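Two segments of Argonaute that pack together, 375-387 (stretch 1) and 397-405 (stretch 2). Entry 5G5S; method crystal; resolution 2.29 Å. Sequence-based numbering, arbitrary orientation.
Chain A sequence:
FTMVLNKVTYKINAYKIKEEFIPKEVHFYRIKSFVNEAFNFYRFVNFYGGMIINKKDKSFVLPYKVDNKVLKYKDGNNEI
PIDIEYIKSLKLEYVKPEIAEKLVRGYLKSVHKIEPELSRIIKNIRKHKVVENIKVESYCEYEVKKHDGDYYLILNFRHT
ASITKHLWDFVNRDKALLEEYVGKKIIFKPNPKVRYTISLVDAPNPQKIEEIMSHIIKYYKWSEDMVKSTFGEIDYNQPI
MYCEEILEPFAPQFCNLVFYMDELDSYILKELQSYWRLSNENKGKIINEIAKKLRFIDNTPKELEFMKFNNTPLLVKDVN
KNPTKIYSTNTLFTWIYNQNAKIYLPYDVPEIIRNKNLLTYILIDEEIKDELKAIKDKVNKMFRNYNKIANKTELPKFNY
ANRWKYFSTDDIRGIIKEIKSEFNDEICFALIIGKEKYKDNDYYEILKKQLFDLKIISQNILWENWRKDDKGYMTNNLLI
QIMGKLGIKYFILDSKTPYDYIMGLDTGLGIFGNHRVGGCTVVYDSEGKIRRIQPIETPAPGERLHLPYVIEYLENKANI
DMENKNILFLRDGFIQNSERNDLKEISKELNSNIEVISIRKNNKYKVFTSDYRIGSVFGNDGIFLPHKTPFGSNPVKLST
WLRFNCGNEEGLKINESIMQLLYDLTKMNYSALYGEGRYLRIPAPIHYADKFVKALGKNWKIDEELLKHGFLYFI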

# COMPACT_ATOMS: atom_id res chain seq x y z
N ILE A 375 2.58 27.64 -21.97
CA ILE A 375 2.01 26.28 -21.94
C ILE A 375 2.21 25.60 -23.30
O ILE A 375 2.73 24.49 -23.34
CB ILE A 375 0.52 26.30 -21.47
CG1 ILE A 375 0.42 26.57 -19.95
CG2 ILE A 375 -0.22 25.00 -21.84
CD1 ILE A 375 -0.90 27.23 -19.49
N LYS A 376 1.82 26.29 -24.40
CA LYS A 376 1.93 25.81 -25.78
C LYS A 376 3.38 25.47 -26.14
O LYS A 376 3.64 24.34 -26.55
CB LYS A 376 1.34 26.83 -26.78
N ASP A 377 4.31 26.43 -25.92
CA ASP A 377 5.74 26.30 -26.18
C ASP A 377 6.44 25.18 -25.37
O ASP A 377 7.50 24.72 -25.78
CB ASP A 377 6.46 27.65 -26.00
CG ASP A 377 6.13 28.70 -27.06
OD1 ASP A 377 4.97 28.72 -27.55
OD2 ASP A 377 7.02 29.53 -27.37
N LYS A 378 5.82 24.73 -24.25
CA LYS A 378 6.33 23.65 -23.40
C LYS A 378 5.86 22.27 -23.89
O LYS A 378 6.66 21.33 -23.91
CB LYS A 378 5.93 23.87 -21.93
CG LYS A 378 7.06 24.40 -21.06
CD LYS A 378 7.79 23.29 -20.31
CE LYS A 378 8.99 23.84 -19.59
NZ LYS A 378 9.83 22.76 -19.02
N VAL A 379 4.57 22.16 -24.26
CA VAL A 379 3.92 20.95 -24.79
C VAL A 379 4.50 20.64 -26.20
O VAL A 379 4.76 19.48 -26.52
CB VAL A 379 2.37 21.13 -24.81
CG1 VAL A 379 1.66 20.00 -25.55
CG2 VAL A 379 1.81 21.28 -23.40
N ASN A 380 4.73 21.69 -27.03
CA ASN A 380 5.29 21.57 -28.38
C ASN A 380 6.76 21.14 -28.37
O ASN A 380 7.08 20.12 -28.99
CB ASN A 380 5.08 22.85 -29.20
CG ASN A 380 3.64 23.15 -29.55
OD1 ASN A 380 2.78 22.26 -29.62
ND2 ASN A 380 3.34 24.41 -29.81
N LYS A 381 7.64 21.87 -27.65
CA LYS A 381 9.07 21.56 -27.53
C LYS A 381 9.33 20.16 -26.99
O LYS A 381 10.33 19.55 -27.36
CB LYS A 381 9.80 22.61 -26.67
N MET A 382 8.44 19.64 -26.14
CA MET A 382 8.57 18.29 -25.60
C MET A 382 8.13 17.23 -26.62
O MET A 382 8.87 16.27 -26.86
CB MET A 382 7.79 18.13 -24.28
CG MET A 382 7.65 16.68 -23.84
SD MET A 382 6.52 16.38 -22.47
CE MET A 382 4.98 16.78 -23.22
N PHE A 383 6.92 17.37 -27.18
CA PHE A 383 6.37 16.42 -28.14
C PHE A 383 7.05 16.41 -29.51
O PHE A 383 7.21 15.34 -30.08
CB PHE A 383 4.84 16.54 -28.27
CG PHE A 383 4.02 15.96 -27.13
CD1 PHE A 383 4.15 14.62 -26.77
CD2 PHE A 383 3.06 16.73 -26.49
CE1 PHE A 383 3.37 14.08 -25.75
CE2 PHE A 383 2.26 16.17 -25.48
CZ PHE A 383 2.42 14.86 -25.11
N ARG A 384 7.47 17.58 -30.04
CA ARG A 384 8.14 17.63 -31.35
C ARG A 384 9.50 16.92 -31.35
O ARG A 384 9.87 16.31 -32.35
CB ARG A 384 8.26 19.07 -31.89
N ASN A 385 10.22 16.99 -30.20
CA ASN A 385 11.51 16.33 -30.00
C ASN A 385 11.30 14.84 -29.76
O ASN A 385 12.15 14.03 -30.14
CB ASN A 385 12.29 16.97 -28.84
CG ASN A 385 13.05 18.22 -29.24
OD1 ASN A 385 14.19 18.16 -29.71
ND2 ASN A 385 12.44 19.38 -29.04
N TYR A 386 10.15 14.47 -29.17
CA TYR A 386 9.81 13.08 -28.94
C TYR A 386 9.36 12.42 -30.24
O TYR A 386 9.78 11.31 -30.53
CB TYR A 386 8.75 12.92 -27.82
CG TYR A 386 8.16 11.52 -27.74
CD1 TYR A 386 8.77 10.53 -26.97
CD2 TYR A 386 7.03 11.17 -28.47
CE1 TYR A 386 8.26 9.23 -26.92
CE2 TYR A 386 6.53 9.87 -28.45
CZ TYR A 386 7.14 8.91 -27.66
OH TYR A 386 6.62 7.65 -27.62
N ASN A 387 8.48 13.10 -31.00
CA ASN A 387 7.92 12.62 -32.27
C ASN A 387 8.95 12.43 -33.37
O ASN A 387 8.82 11.50 -34.16
CB ASN A 387 6.77 13.52 -32.76
CG ASN A 387 5.50 13.43 -31.95
OD1 ASN A 387 5.15 12.39 -31.36
ND2 ASN A 387 4.75 14.52 -31.92
N LYS A 397 3.45 7.83 -31.78
CA LYS A 397 3.52 9.29 -31.91
C LYS A 397 2.29 9.93 -31.26
O LYS A 397 1.26 9.28 -31.09
CB LYS A 397 3.65 9.69 -33.38
N PHE A 398 2.41 11.20 -30.88
CA PHE A 398 1.31 11.95 -30.29
C PHE A 398 0.85 13.04 -31.27
O PHE A 398 1.65 13.92 -31.65
CB PHE A 398 1.71 12.52 -28.91
CG PHE A 398 2.03 11.46 -27.87
CD1 PHE A 398 1.02 10.89 -27.10
CD2 PHE A 398 3.33 11.03 -27.68
CE1 PHE A 398 1.31 9.91 -26.16
CE2 PHE A 398 3.62 10.04 -26.73
CZ PHE A 398 2.61 9.49 -25.98
N ASN A 399 -0.40 12.93 -31.74
CA ASN A 399 -1.01 13.88 -32.68
C ASN A 399 -2.14 14.64 -31.98
O ASN A 399 -3.26 14.14 -31.87
CB ASN A 399 -1.49 13.18 -33.95
CG ASN A 399 -2.06 14.14 -34.96
OD1 ASN A 399 -3.25 14.45 -34.95
ND2 ASN A 399 -1.20 14.68 -35.81
N TYR A 400 -1.82 15.85 -31.48
CA TYR A 400 -2.73 16.71 -30.72
C TYR A 400 -3.25 17.92 -31.51
O TYR A 400 -3.79 18.86 -30.91
CB TYR A 400 -2.11 17.12 -29.36
CG TYR A 400 -0.76 17.79 -29.50
CD1 TYR A 400 -0.66 19.14 -29.81
CD2 TYR A 400 0.42 17.05 -29.39
CE1 TYR A 400 0.58 19.75 -30.01
CE2 TYR A 400 1.67 17.65 -29.58
CZ TYR A 400 1.74 19.00 -29.89
OH TYR A 400 2.96 19.60 -30.08
N ALA A 401 -3.10 17.90 -32.86
CA ALA A 401 -3.54 18.97 -33.75
C ALA A 401 -5.03 19.26 -33.55
O ALA A 401 -5.85 18.34 -33.58
CB ALA A 401 -3.27 18.60 -35.20
N ASN A 402 -5.34 20.54 -33.25
CA ASN A 402 -6.69 21.08 -33.01
C ASN A 402 -7.45 20.51 -31.80
O ASN A 402 -8.59 20.92 -31.55
CB ASN A 402 -7.54 21.06 -34.30
CG ASN A 402 -6.85 21.71 -35.46
OD1 ASN A 402 -6.33 21.03 -36.35
ND2 ASN A 402 -6.73 23.03 -35.41
N ARG A 403 -6.80 19.61 -31.04
CA ARG A 403 -7.38 18.99 -29.85
C ARG A 403 -6.92 19.65 -28.53
O ARG A 403 -6.75 18.98 -27.51
CB ARG A 403 -7.17 17.46 -29.86
CG ARG A 403 -8.07 16.74 -30.84
CD ARG A 403 -7.67 15.29 -31.00
NE ARG A 403 -7.89 14.81 -32.36
CZ ARG A 403 -6.94 14.70 -33.28
NH1 ARG A 403 -5.68 14.99 -32.99
NH2 ARG A 403 -7.24 14.26 -34.50
N TRP A 404 -6.75 20.99 -28.58
CA TRP A 404 -6.41 21.85 -27.45
C TRP A 404 -7.75 22.33 -26.91
O TRP A 404 -8.51 22.97 -27.64
CB TRP A 404 -5.57 23.07 -27.90
CG TRP A 404 -4.17 22.74 -28.32
CD1 TRP A 404 -3.77 22.29 -29.54
CD2 TRP A 404 -2.98 22.92 -27.54
NE1 TRP A 404 -2.40 22.13 -29.56
CE2 TRP A 404 -1.89 22.51 -28.34
CE3 TRP A 404 -2.73 23.38 -26.24
CZ2 TRP A 404 -0.57 22.55 -27.89
CZ3 TRP A 404 -1.42 23.41 -25.79
CH2 TRP A 404 -0.36 22.99 -26.60
N LYS A 405 -8.06 21.99 -25.65
CA LYS A 405 -9.33 22.32 -25.03
C LYS A 405 -9.16 22.84 -23.60
O LYS A 405 -8.29 22.36 -22.86
CB LYS A 405 -10.25 21.08 -25.00
CG LYS A 405 -10.87 20.72 -26.35
CD LYS A 405 -11.64 19.40 -26.27
CE LYS A 405 -12.77 19.29 -27.28
NZ LYS A 405 -12.30 19.20 -28.69

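One face of helix 375-387 packs against the side chains of Phe 398, Tyr 400 and Trp 404; the two stretches bury 510 Å² between them, both sides summed. The strand 397-399 runs at 135° to the helix. In register, Asn 387 lies nearest Lys 397, and Lys 376 nearest Trp 404. The CA-to-CB bond of Phe 383 (chi1 m) points toward stretch 2, and its ring fills the gap between Phe 398 and Tyr 400: its CE1 lies 3.6 Å from Phe 398 CD2, over one face of that ring, and its CD2 lies 3.5 Å from Tyr 400 CE2. Phe 383 is tilted by 41° to each neighbour rather than stacked. Tyr 386 closes the Phe 398 site from the edge, its CE2 3.4 Å from Phe 398 CE2. One turn earlier than Phe 383, the small branched side chain of Val 379 contacts two large rings; its CG1 sits over a face of Tyr 400, and its CB is 3.8 Å from Trp 404 CH2. The indole also reaches the helix backbone, with CH2 3.7 Å from Lys 376 CA. Val 379, Phe 383, Tyr 386 and Phe 398 are buried, where apolar contact suits them.

Two asparagines add polar contacts, Asn 380 beside the row and Asn 387 at its Phe 398 end. Tyr 400 OH donates to Asn 380 OD1 (2.7 Å), which satisfies the hydroxyl. Asn 387 uses both ends of its amide on the strand backbone: OD1 accepts from Phe 398 N (3.0 Å), and ND2 donates to Phe 398 O (3.2 Å).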